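Local coordinates for protein catalase (Exiguobacterium oxidotolerans, PDB 2J2M) that breaks down hydrogen peroxide to water and oxygen as a tetrameric, haem-containing catalase, at residues G59-H63 with Y306-T310; M72-K77 with W203-H207; L177-D183 with A438-L443; A424-R429 with A466-L470. All coordinates share one frame. Residues are numbered along the deposited sequence.

Interaction 1 (G59-H63 with Y306-T310); sequences GFGAH and YFAET
A strand of the catalase beta-barrel, 59-68, runs here past the short helix 307-311 that follows barrel strand 292-302; the closest CA pair is G61 with T310, 5.0 Å. Residues 59-63 are in beta conformation, so faces alternate. G59, near the bound haem, offers its carbonyl: Y306, with chi1 t, is long enough to carry a hydroxyl to this backbone group, and its OH donates to G59 O at 2.6 Å. F60 points away, onto helix 241-251. G61 must be small, since a CB would collide with T310 OG1; instead T310 CG2 sits 3.3 Å from G61 N, and a water accepts from G61 N (3.0 Å) while lying 2.7 Å from T310 OG1. A62 again faces away. H63, chi1 m, carries its imidazole to E309, whose chi1 m and chi2 t extend the carboxylate; E309 OE2 also accepts from N305 N. In this His-carboxylate pair, H63 NE2 donates to E309 OE1 over a very short 2.4 Å.

Interaction 2 (M72-K77 with W203-H207); sequences MKKYTK and WVNAH
Two hydrogen bonds fix the loop 72-77 to the end of catalase beta-barrel strand 201-204, where the chain turns toward its antiparallel neighbour 210-219. N205 ND2 donates to K74 O (2.7 Å, nearly linear), and K77 N donates to V204 O (3.1 Å). N205 suits the strand end because its amide serves both ways: with chi1 p, its OD1 accepts from H207 N at 3.1 Å, forming an Asx turn, while ND2 reaches the loop. Two waters extend the polar seam, one between K73 O (2.6 Å) and A206 N (2.9 Å), the other between K77 NZ (2.7 Å) and N205 O (3.0 Å). The loop turns tightly, Y75 N and T76 N both donating to M72 O at 2.8 Å, before T76 becomes extended and brings its CA to 4.0 Å from N205 CA. T76 CA makes a CA-H...O contact with V204 O, 3.3 Å. Its OG1 is hydrogen-bonded to G323 O, while the methyl faces W203. That indole, chi1 m, provides an apolar surface: at its edge, Y75 CB lies 3.9 Å from CE3 and M72 SD 4.2 Å from CZ3. Over its face, T76 CG2 makes a CH-pi contact 4.2 Å from the six-membered ring centroid.

Interaction 3 (L177-D183 with A438-L443); sequences LMHIFTD and ALLNNL
Here the end of helix 174-180, in the catalase core, meets helix 433-447 of the C-terminal helical domain. Residues 177-180 are helical; F181 is the first to leave helical phi/psi, T182 is extended (psi 180°), and the chain passes L439 with T182 CA 4.4 Å from L439 CA. The helical 438-443 presents A438, L439, N442 and L443 to it. The apolar contacts centre on F181 and L439. F181, chi1 m, directs its CA-to-CB bond toward the other helix, and its CD1 lies 3.6 Å from L443 CD2. L439, chi1 t, bridges two partners, its CD1 meeting F181 CB at 3.6 Å and its CD2 meeting M178 SD at 3.8 Å. At the helix end, H179 O accepts from T182 OG1 (2.7 Å) as well as from T182 N; I180 O is hydrogen-bonded to R108. F181 O receives a CA-H...O contact from L439 CA at 3.3 Å. The small A438 lets D183 OD1 approach its CB at 3.7 Å. Asparagine at 442, chi1 m, supplies an amide with two protons: N442 ND2 donates to F181 O at 2.7 Å and to D183 OD1 at 3.2 Å.

Interaction 4 (A424-R429 with A466-L470); sequences AGEVYR and ADASL
Y428 lays one ring face over L470, whose CB stands 4.0 Å from the ring centroid and 17° off its normal, a CH-pi contact with Y428 CZ 3.8 Å from L470 CB. Y428, chi1 t, projects from helix 422-430 toward the break between helices 453-466 and 468-477 of the C-terminal helical domain. D467, with extended phi/psi, is the N-cap of the second helix: its OD1 accepts from L470 N (2.9 Å) and from S469 OG (2.8 Å). The closest backbone approach is G425 CA to A466 CA, 4.0 Å; glycine is needed, because a CB would clash with A466 O, which lies 3.1 Å from G425 CA in a CA-H...O contact. Nearby, A424 CB meets A466 CB at 4.0 Å, small residues permitting close packing. R429 (chi1 m, chi2 t, chi3 m) folds back so that NH2 donates to A466 O (3.2 Å) and D467 OD2 (2.8 Å), the latter a salt bridge. One aspartate thus serves two tasks, capping a helix through OD1 while its charge ties that cap to R429 through OD2.

Interactions 1 and 2 both reach the antiparallel barrel sheet but lie 32 Å apart between centres; along the chain, both segments of interaction 2 fall between those of interaction 1. Interaction 3 joins this catalase core to the C-terminal helices, its segments alternating with those of interactions 1, 2 and 4. It sits 12 Å, centre to centre, from interaction 4 and touches it: M178 CE packs 3.6 Å from L470 CD2, and L439 CD2 3.6 Å from Y428 CD2. Helix 174-180 packs against helices 422-430, 433-447, 453-466 and 468-477; M178 reaches both contacts and H179 meets V427, joining the C-terminal domain to the haem-binding core. Interaction 4 is opposite interaction 1 across the chain's centre, 39 Å between centres.

Interaction 1 (G59-H63 with Y306-T310)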
loop_
_atom_site.group_PDB
_atom_site.type_symbol
_atom_site.label_atom_id
_atom_site.label_comp_id
_atom_site.label_asym_id
_atom_site.label_seq_id
_atom_site.Cartn_x
_atom_site.Cartn_y
_atom_site.Cartn_z
ATOM N N GLY A 59 -21.769 -3.378 7.950
ATOM C CA GLY A 59 -21.898 -4.446 8.935
ATOM C C GLY A 59 -21.758 -4.090 10.413
ATOM O O GLY A 59 -21.433 -2.942 10.777
ATOM N N PHE A 60 -21.977 -5.113 11.255
ATOM C CA PHE A 60 -22.017 -4.986 12.701
ATOM C C PHE A 60 -21.422 -6.224 13.352
ATOM O O PHE A 60 -21.838 -7.349 13.054
ATOM C CB PHE A 60 -23.467 -4.797 13.216
ATOM C CG PHE A 60 -23.589 -4.909 14.735
ATOM C CD1 PHE A 60 -23.387 -3.790 15.548
ATOM C CD2 PHE A 60 -23.856 -6.155 15.347
ATOM C CE1 PHE A 60 -23.477 -3.880 16.943
ATOM C CE2 PHE A 60 -23.931 -6.277 16.744
ATOM C CZ PHE A 60 -23.735 -5.131 17.555
ATOM N N GLY A 61 -20.481 -6.011 14.265
ATOM C CA GLY A 61 -19.796 -7.105 14.937
ATOM C C GLY A 61 -19.900 -7.092 16.445
ATOM O O GLY A 61 -19.928 -6.016 17.078
ATOM N N ALA A 62 -19.965 -8.298 17.017
ATOM C CA ALA A 62 -19.970 -8.460 18.483
ATOM C C ALA A 62 -19.282 -9.722 18.941
ATOM O O ALA A 62 -19.131 -10.677 18.166
ATOM C CB ALA A 62 -21.382 -8.398 19.042
ATOM N N HIS A 63 -18.841 -9.701 20.194
ATOM C CA HIS A 63 -18.220 -10.842 20.855
ATOM C C HIS A 63 -19.246 -11.682 21.588
ATOM O O HIS A 63 -20.267 -11.171 22.059
ATOM C CB HIS A 63 -17.231 -10.375 21.909
ATOM C CG HIS A 63 -16.049 -9.667 21.353
ATOM N ND1 HIS A 63 -14.930 -10.332 20.916
ATOM C CD2 HIS A 63 -15.812 -8.352 21.159
ATOM C CE1 HIS A 63 -14.042 -9.457 20.482
ATOM N NE2 HIS A 63 -14.556 -8.247 20.616
ATOM N N TYR A 306 -14.775 -0.165 17.033
ATOM C CA TYR A 306 -15.353 -0.717 15.806
ATOM C C TYR A 306 -14.267 -0.974 14.750
ATOM O O TYR A 306 -14.175 -2.058 14.193
ATOM C CB TYR A 306 -16.463 0.210 15.272
ATOM C CG TYR A 306 -17.182 -0.316 14.036
ATOM C CD1 TYR A 306 -18.462 -0.909 14.136
ATOM C CD2 TYR A 306 -16.599 -0.206 12.760
ATOM C CE1 TYR A 306 -19.133 -1.367 13.015
ATOM C CE2 TYR A 306 -17.262 -0.669 11.635
ATOM C CZ TYR A 306 -18.528 -1.238 11.766
ATOM O OH TYR A 306 -19.158 -1.707 10.642
ATOM N N PHE A 307 -13.438 0.038 14.506
ATOM C CA PHE A 307 -12.415 -0.076 13.511
ATOM C C PHE A 307 -11.499 -1.279 13.734
ATOM O O PHE A 307 -11.272 -2.060 12.793
ATOM C CB PHE A 307 -11.597 1.188 13.392
ATOM C CG PHE A 307 -10.572 1.108 12.317
ATOM C CD1 PHE A 307 -9.233 0.888 12.626
ATOM C CD2 PHE A 307 -10.961 1.173 10.974
ATOM C CE1 PHE A 307 -8.276 0.775 11.597
ATOM C CE2 PHE A 307 -10.038 1.071 9.954
ATOM C CZ PHE A 307 -8.676 0.868 10.254
ATOM N N ALA A 308 -10.984 -1.410 14.963
ATOM C CA ALA A 308 -10.014 -2.443 15.315
ATOM C C ALA A 308 -10.632 -3.821 15.424
ATOM O O ALA A 308 -9.918 -4.829 15.393
ATOM C CB ALA A 308 -9.269 -2.104 16.636
ATOM N N GLU A 309 -11.944 -3.885 15.566
ATOM C CA GLU A 309 -12.567 -5.181 15.741
ATOM C C GLU A 309 -13.435 -5.497 14.543
ATOM O O GLU A 309 -13.064 -6.337 13.740
ATOM C CB GLU A 309 -13.332 -5.284 17.089
ATOM C CG GLU A 309 -12.442 -5.141 18.371
ATOM C CD GLU A 309 -13.271 -5.059 19.650
ATOM O OE1 GLU A 309 -14.048 -5.995 19.910
ATOM O OE2 GLU A 309 -13.162 -4.061 20.388
ATOM N N THR A 310 -14.562 -4.804 14.391
ATOM C CA THR A 310 -15.489 -5.076 13.298
ATOM C C THR A 310 -14.869 -4.791 11.913
ATOM O O THR A 310 -15.013 -5.605 10.971
ATOM C CB THR A 310 -16.826 -4.326 13.494
ATOM O OG1 THR A 310 -17.282 -4.517 14.843
ATOM C CG2 THR A 310 -17.910 -4.840 12.540
HETATM O O HOH W 1 -19.611 -3.552 15.822
#

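Interaction 2 (M72-K77 with W203-H207)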
loop_
_atom_site.group_PDB
_atom_site.type_symbol
_atom_site.label_atom_id
_atom_site.label_comp_id
_atom_site.label_asym_id
_atom_site.label_seq_id
_atom_site.Cartn_x
_atom_site.Cartn_y
_atom_site.Cartn_z
ATOM N N MET A 72 -20.343 -34.262 18.582
ATOM C CA MET A 72 -20.428 -34.448 17.130
ATOM C C MET A 72 -19.336 -35.418 16.680
ATOM O O MET A 72 -19.027 -35.534 15.477
ATOM C CB MET A 72 -20.296 -33.095 16.396
ATOM C CG MET A 72 -21.488 -32.142 16.533
ATOM S SD MET A 72 -22.954 -32.766 15.650
ATOM C CE MET A 72 -24.072 -33.034 17.029
ATOM N N LYS A 73 -18.770 -36.137 17.654
ATOM C CA LYS A 73 -17.659 -37.048 17.399
ATOM C C LYS A 73 -17.969 -38.143 16.364
ATOM O O LYS A 73 -17.073 -38.610 15.684
ATOM C CB LYS A 73 -17.136 -37.657 18.713
ATOM C CG LYS A 73 -18.063 -38.660 19.379
ATOM C CD LYS A 73 -17.311 -39.455 20.476
ATOM C CE LYS A 73 -18.187 -39.646 21.752
ATOM N NZ LYS A 73 -19.666 -39.443 21.496
ATOM N N LYS A 74 -19.229 -38.553 16.286
ATOM C CA LYS A 74 -19.753 -39.432 15.239
ATOM C C LYS A 74 -19.354 -38.938 13.837
ATOM O O LYS A 74 -18.957 -39.733 12.982
ATOM C CB LYS A 74 -21.277 -39.462 15.366
ATOM C CG LYS A 74 -22.050 -40.434 14.460
ATOM C CD LYS A 74 -23.571 -40.395 14.840
ATOM C CE LYS A 74 -24.460 -40.745 13.681
ATOM N NZ LYS A 74 -25.903 -40.870 14.011
ATOM N N TYR A 75 -19.412 -37.624 13.650
ATOM C CA TYR A 75 -19.211 -36.958 12.351
ATOM C C TYR A 75 -17.878 -36.205 12.173
ATOM O O TYR A 75 -17.388 -36.071 11.056
ATOM C CB TYR A 75 -20.349 -35.957 12.108
ATOM C CG TYR A 75 -21.739 -36.531 12.061
ATOM C CD1 TYR A 75 -22.745 -35.993 12.840
ATOM C CD2 TYR A 75 -22.057 -37.610 11.217
ATOM C CE1 TYR A 75 -24.043 -36.490 12.780
ATOM C CE2 TYR A 75 -23.350 -38.129 11.165
ATOM C CZ TYR A 75 -24.336 -37.563 11.947
ATOM O OH TYR A 75 -25.625 -38.042 11.900
ATOM N N THR A 76 -17.333 -35.658 13.251
ATOM C CA THR A 76 -16.115 -34.905 13.141
ATOM C C THR A 76 -15.234 -35.087 14.355
ATOM O O THR A 76 -15.717 -35.260 15.477
ATOM C CB THR A 76 -16.326 -33.357 12.873
ATOM O OG1 THR A 76 -15.042 -32.724 12.689
ATOM C CG2 THR A 76 -17.055 -32.665 14.029
ATOM N N LYS A 77 -13.937 -35.014 14.096
ATOM C CA LYS A 77 -12.928 -35.082 15.132
ATOM C C LYS A 77 -12.461 -33.672 15.473
ATOM O O LYS A 77 -11.379 -33.510 16.040
ATOM C CB LYS A 77 -11.739 -35.943 14.693
ATOM C CG LYS A 77 -11.147 -35.509 13.365
ATOM C CD LYS A 77 -9.698 -35.985 13.190
ATOM C CE LYS A 77 -9.226 -35.716 11.793
ATOM N NZ LYS A 77 -7.913 -36.358 11.610
ATOM N N TRP A 203 -17.090 -33.089 6.919
ATOM C CA TRP A 203 -16.618 -33.377 8.257
ATOM C C TRP A 203 -16.100 -34.807 8.229
ATOM O O TRP A 203 -16.759 -35.714 7.681
ATOM C CB TRP A 203 -17.754 -33.238 9.249
ATOM C CG TRP A 203 -18.096 -31.814 9.649
ATOM C CD1 TRP A 203 -17.603 -30.649 9.111
ATOM C CD2 TRP A 203 -19.033 -31.420 10.663
ATOM N NE1 TRP A 203 -18.159 -29.565 9.737
ATOM C CE2 TRP A 203 -19.038 -30.004 10.696
ATOM C CE3 TRP A 203 -19.842 -32.128 11.570
ATOM C CZ2 TRP A 203 -19.833 -29.276 11.606
ATOM C CZ3 TRP A 203 -20.644 -31.409 12.447
ATOM C CH2 TRP A 203 -20.639 -29.996 12.458
ATOM N N VAL A 204 -14.904 -34.990 8.780
ATOM C CA VAL A 204 -14.216 -36.265 8.831
ATOM C C VAL A 204 -14.068 -36.611 10.313
ATOM O O VAL A 204 -13.658 -35.744 11.103
ATOM C CB VAL A 204 -12.807 -36.135 8.220
ATOM C CG1 VAL A 204 -12.098 -37.482 8.176
ATOM C CG2 VAL A 204 -12.866 -35.501 6.817
ATOM N N ASN A 205 -14.412 -37.849 10.699
ATOM C CA ASN A 205 -14.209 -38.289 12.095
ATOM C C ASN A 205 -12.850 -38.926 12.330
ATOM O O ASN A 205 -11.995 -38.966 11.415
ATOM C CB ASN A 205 -15.368 -39.160 12.654
ATOM C CG ASN A 205 -15.538 -40.481 11.911
ATOM O OD1 ASN A 205 -14.585 -41.047 11.369
ATOM N ND2 ASN A 205 -16.766 -40.960 11.870
ATOM N N ALA A 206 -12.659 -39.408 13.565
ATOM C CA ALA A 206 -11.367 -39.897 14.043
ATOM C C ALA A 206 -10.899 -41.116 13.266
ATOM O O ALA A 206 -9.702 -41.410 13.220
ATOM C CB ALA A 206 -11.434 -40.211 15.514
ATOM N N HIS A 207 -11.841 -41.817 12.644
ATOM C CA HIS A 207 -11.495 -42.956 11.806
ATOM C C HIS A 207 -11.398 -42.633 10.313
ATOM O O HIS A 207 -11.088 -43.507 9.500
ATOM C CB HIS A 207 -12.402 -44.155 12.099
ATOM C CG HIS A 207 -11.738 -45.181 12.962
ATOM N ND1 HIS A 207 -11.685 -45.078 14.339
ATOM C CD2 HIS A 207 -11.049 -46.307 12.638
ATOM C CE1 HIS A 207 -11.007 -46.107 14.829
ATOM N NE2 HIS A 207 -10.606 -46.863 13.818
HETATM O O HOH W 2 -14.492 -38.381 15.623
HETATM O O HOH W 3 -9.153 -38.506 10.460
#

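Interaction 3 (L177-D183 with A438-L443)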
loop_
_atom_site.group_PDB
_atom_site.type_symbol
_atom_site.label_atom_id
_atom_site.label_comp_id
_atom_site.label_asym_id
_atom_site.label_seq_id
_atom_site.Cartn_x
_atom_site.Cartn_y
_atom_site.Cartn_z
ATOM N N LEU A 177 -33.587 -15.833 -6.434
ATOM C CA LEU A 177 -34.594 -14.821 -6.685
ATOM C C LEU A 177 -35.869 -15.119 -5.905
ATOM O O LEU A 177 -36.430 -14.203 -5.324
ATOM C CB LEU A 177 -34.840 -14.679 -8.188
ATOM C CG LEU A 177 -34.079 -13.604 -9.012
ATOM C CD1 LEU A 177 -32.780 -13.047 -8.408
ATOM C CD2 LEU A 177 -33.809 -14.112 -10.398
ATOM N N MET A 178 -36.305 -16.390 -5.859
ATOM C CA MET A 178 -37.485 -16.788 -5.070
ATOM C C MET A 178 -37.386 -16.417 -3.598
ATOM O O MET A 178 -38.398 -16.085 -2.994
ATOM C CB MET A 178 -37.761 -18.288 -5.158
ATOM C CG MET A 178 -38.228 -18.774 -6.499
ATOM S SD MET A 178 -39.914 -18.283 -6.965
ATOM C CE MET A 178 -39.977 -19.241 -8.482
ATOM N N HIS A 179 -36.182 -16.478 -3.025
ATOM C CA HIS A 179 -35.963 -16.167 -1.600
ATOM C C HIS A 179 -35.813 -14.668 -1.300
ATOM O O HIS A 179 -36.366 -14.140 -0.336
ATOM C CB HIS A 179 -34.698 -16.877 -1.109
ATOM C CG HIS A 179 -34.803 -18.372 -1.102
ATOM N ND1 HIS A 179 -34.603 -19.136 -2.231
ATOM C CD2 HIS A 179 -35.097 -19.243 -0.104
ATOM C CE1 HIS A 179 -34.752 -20.414 -1.929
ATOM N NE2 HIS A 179 -35.031 -20.507 -0.641
ATOM N N ILE A 180 -35.054 -14.003 -2.155
ATOM C CA ILE A 180 -34.586 -12.654 -1.937
ATOM C C ILE A 180 -35.731 -11.652 -2.113
ATOM O O ILE A 180 -35.759 -10.590 -1.472
ATOM C CB ILE A 180 -33.336 -12.385 -2.879
ATOM C CG1 ILE A 180 -32.153 -11.807 -2.097
ATOM C CG2 ILE A 180 -33.691 -11.602 -4.131
ATOM C CD1 ILE A 180 -32.043 -10.324 -2.105
ATOM N N PHE A 181 -36.687 -11.999 -2.979
ATOM C CA PHE A 181 -37.841 -11.130 -3.207
ATOM C C PHE A 181 -39.069 -11.469 -2.372
ATOM O O PHE A 181 -40.123 -10.858 -2.567
ATOM C CB PHE A 181 -38.166 -11.020 -4.696
ATOM C CG PHE A 181 -37.173 -10.191 -5.466
ATOM C CD1 PHE A 181 -36.205 -10.804 -6.254
ATOM C CD2 PHE A 181 -37.209 -8.798 -5.402
ATOM C CE1 PHE A 181 -35.287 -10.050 -6.968
ATOM C CE2 PHE A 181 -36.284 -8.019 -6.119
ATOM C CZ PHE A 181 -35.323 -8.646 -6.901
ATOM N N THR A 182 -38.950 -12.415 -1.438
ATOM C CA THR A 182 -39.886 -12.467 -0.316
ATOM C C THR A 182 -39.529 -11.292 0.611
ATOM O O THR A 182 -38.587 -10.532 0.331
ATOM C CB THR A 182 -39.880 -13.841 0.491
ATOM O OG1 THR A 182 -38.638 -14.041 1.193
ATOM C CG2 THR A 182 -40.182 -15.038 -0.414
ATOM N N ASP A 183 -40.255 -11.131 1.709
ATOM C CA ASP A 183 -39.879 -10.107 2.690
ATOM C C ASP A 183 -38.611 -10.515 3.478
ATOM O O ASP A 183 -37.988 -9.669 4.159
ATOM C CB ASP A 183 -41.047 -9.737 3.622
ATOM C CG ASP A 183 -42.181 -8.976 2.899
ATOM O OD1 ASP A 183 -42.024 -8.502 1.748
ATOM O OD2 ASP A 183 -43.259 -8.844 3.487
ATOM N N ALA A 438 -46.339 -11.457 -1.103
ATOM C CA ALA A 438 -45.181 -10.575 -0.897
ATOM C C ALA A 438 -44.189 -10.715 -2.044
ATOM O O ALA A 438 -43.694 -9.711 -2.562
ATOM C CB ALA A 438 -44.489 -10.862 0.443
ATOM N N LEU A 439 -43.913 -11.959 -2.440
ATOM C CA LEU A 439 -42.961 -12.240 -3.520
ATOM C C LEU A 439 -43.409 -11.613 -4.835
ATOM O O LEU A 439 -42.601 -11.017 -5.546
ATOM C CB LEU A 439 -42.742 -13.742 -3.689
ATOM C CG LEU A 439 -41.907 -14.191 -4.900
ATOM C CD1 LEU A 439 -40.421 -13.875 -4.701
ATOM C CD2 LEU A 439 -42.100 -15.666 -5.224
ATOM N N LEU A 440 -44.698 -11.759 -5.151
ATOM C CA LEU A 440 -45.272 -11.195 -6.373
ATOM C C LEU A 440 -45.182 -9.671 -6.374
ATOM O O LEU A 440 -44.730 -9.088 -7.345
ATOM C CB LEU A 440 -46.722 -11.689 -6.597
ATOM C CG LEU A 440 -47.501 -11.215 -7.842
ATOM C CD1 LEU A 440 -46.786 -11.562 -9.168
ATOM C CD2 LEU A 440 -48.944 -11.761 -7.834
ATOM N N ASN A 441 -45.570 -9.025 -5.282
ATOM C CA ASN A 441 -45.506 -7.563 -5.223
ATOM C C ASN A 441 -44.073 -7.007 -5.301
ATOM O O ASN A 441 -43.845 -5.989 -5.952
ATOM C CB ASN A 441 -46.332 -6.992 -4.041
ATOM C CG ASN A 441 -47.866 -7.151 -4.260
ATOM O OD1 ASN A 441 -48.554 -6.202 -4.677
ATOM N ND2 ASN A 441 -48.388 -8.366 -4.036
ATOM N N ASN A 442 -43.108 -7.692 -4.683
ATOM C CA ASN A 442 -41.696 -7.273 -4.754
ATOM C C ASN A 442 -41.066 -7.471 -6.143
ATOM O O ASN A 442 -40.379 -6.591 -6.649
ATOM C CB ASN A 442 -40.849 -7.986 -3.680
ATOM C CG ASN A 442 -41.299 -7.674 -2.263
ATOM O OD1 ASN A 442 -41.773 -6.580 -1.974
ATOM N ND2 ASN A 442 -41.144 -8.648 -1.366
ATOM N N LEU A 443 -41.320 -8.631 -6.748
ATOM C CA LEU A 443 -40.892 -8.914 -8.128
ATOM C C LEU A 443 -41.469 -7.930 -9.138
ATOM O O LEU A 443 -40.757 -7.420 -10.014
ATOM C CB LEU A 443 -41.267 -10.339 -8.555
ATOM C CG LEU A 443 -40.390 -11.462 -8.018
ATOM C CD1 LEU A 443 -40.997 -12.807 -8.424
ATOM C CD2 LEU A 443 -38.957 -11.318 -8.534
#

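Interaction 4 (A424-R429 with A466-L470)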
loop_
_atom_site.group_PDB
_atom_site.type_symbol
_atom_site.label_atom_id
_atom_site.label_comp_id
_atom_site.label_asym_id
_atom_site.label_seq_id
_atom_site.Cartn_x
_atom_site.Cartn_y
_atom_site.Cartn_z
ATOM N N ALA A 424 -36.529 -24.273 -7.446
ATOM C CA ALA A 424 -37.141 -22.945 -7.350
ATOM C C ALA A 424 -38.668 -23.039 -7.290
ATOM O O ALA A 424 -39.307 -22.391 -6.448
ATOM C CB ALA A 424 -36.714 -22.087 -8.520
ATOM N N GLY A 425 -39.244 -23.863 -8.169
ATOM C CA GLY A 425 -40.688 -24.130 -8.141
ATOM C C GLY A 425 -41.154 -24.705 -6.820
ATOM O O GLY A 425 -42.104 -24.200 -6.231
ATOM N N GLU A 426 -40.485 -25.760 -6.351
ATOM C CA GLU A 426 -40.779 -26.358 -5.042
ATOM C C GLU A 426 -40.711 -25.325 -3.927
ATOM O O GLU A 426 -41.597 -25.282 -3.075
ATOM C CB GLU A 426 -39.817 -27.502 -4.718
ATOM C CG GLU A 426 -39.879 -28.698 -5.677
ATOM C CD GLU A 426 -38.776 -29.694 -5.395
ATOM O OE1 GLU A 426 -38.914 -30.464 -4.415
ATOM O OE2 GLU A 426 -37.765 -29.696 -6.144
ATOM N N VAL A 427 -39.667 -24.488 -3.939
ATOM C CA VAL A 427 -39.554 -23.385 -2.971
ATOM C C VAL A 427 -40.775 -22.476 -3.055
ATOM O O VAL A 427 -41.362 -22.144 -2.020
ATOM C CB VAL A 427 -38.226 -22.560 -3.099
ATOM C CG1 VAL A 427 -38.292 -21.276 -2.237
ATOM C CG2 VAL A 427 -36.992 -23.410 -2.717
ATOM N N TYR A 428 -41.184 -22.092 -4.266
ATOM C CA TYR A 428 -42.396 -21.273 -4.380
ATOM C C TYR A 428 -43.624 -21.952 -3.719
ATOM O O TYR A 428 -44.326 -21.337 -2.894
ATOM C CB TYR A 428 -42.705 -20.906 -5.837
ATOM C CG TYR A 428 -43.970 -20.079 -5.988
ATOM C CD1 TYR A 428 -45.165 -20.655 -6.435
ATOM C CD2 TYR A 428 -43.975 -18.719 -5.658
ATOM C CE1 TYR A 428 -46.320 -19.890 -6.562
ATOM C CE2 TYR A 428 -45.103 -17.955 -5.780
ATOM C CZ TYR A 428 -46.278 -18.538 -6.229
ATOM O OH TYR A 428 -47.403 -17.753 -6.344
ATOM N N ARG A 429 -43.856 -23.218 -4.066
ATOM C CA ARG A 429 -45.035 -23.944 -3.586
ATOM C C ARG A 429 -44.988 -24.284 -2.092
ATOM O O ARG A 429 -46.029 -24.471 -1.472
ATOM C CB ARG A 429 -45.325 -25.185 -4.452
ATOM C CG ARG A 429 -45.899 -24.814 -5.828
ATOM C CD ARG A 429 -46.093 -26.006 -6.750
ATOM N NE ARG A 429 -44.855 -26.746 -7.009
ATOM C CZ ARG A 429 -44.035 -26.525 -8.037
ATOM N NH1 ARG A 429 -42.948 -27.274 -8.176
ATOM N NH2 ARG A 429 -44.285 -25.547 -8.915
ATOM N N ALA A 466 -40.511 -22.522 -13.323
ATOM C CA ALA A 466 -40.442 -22.926 -11.932
ATOM C C ALA A 466 -41.845 -23.228 -11.428
ATOM O O ALA A 466 -42.102 -24.282 -10.854
ATOM C CB ALA A 466 -39.779 -21.833 -11.102
ATOM N N ASP A 467 -42.750 -22.287 -11.652
ATOM C CA ASP A 467 -44.131 -22.477 -11.303
ATOM C C ASP A 467 -44.993 -21.702 -12.286
ATOM O O ASP A 467 -44.865 -20.481 -12.401
ATOM C CB ASP A 467 -44.390 -21.992 -9.888
ATOM C CG ASP A 467 -45.814 -22.238 -9.453
ATOM O OD1 ASP A 467 -46.642 -21.293 -9.541
ATOM O OD2 ASP A 467 -46.108 -23.378 -9.043
ATOM N N ALA A 468 -45.870 -22.420 -12.977
ATOM C CA ALA A 468 -46.700 -21.863 -14.040
ATOM C C ALA A 468 -47.636 -20.760 -13.558
ATOM O O ALA A 468 -47.799 -19.761 -14.251
ATOM C CB ALA A 468 -47.488 -22.983 -14.750
ATOM N N SER A 469 -48.238 -20.926 -12.380
ATOM C CA SER A 469 -49.166 -19.913 -11.861
ATOM C C SER A 469 -48.468 -18.619 -11.432
ATOM O O SER A 469 -49.005 -17.529 -11.653
ATOM C CB SER A 469 -50.070 -20.458 -10.750
ATOM O OG SER A 469 -49.386 -20.604 -9.525
ATOM N N LEU A 470 -47.273 -18.725 -10.846
ATOM C CA LEU A 470 -46.481 -17.526 -10.554
ATOM C C LEU A 470 -46.170 -16.774 -11.843
ATOM O O LEU A 470 -46.306 -15.544 -11.902
ATOM C CB LEU A 470 -45.169 -17.855 -9.813
ATOM C CG LEU A 470 -44.177 -16.676 -9.670
ATOM C CD1 LEU A 470 -44.758 -15.487 -8.839
ATOM C CD2 LEU A 470 -42.825 -17.119 -9.116
#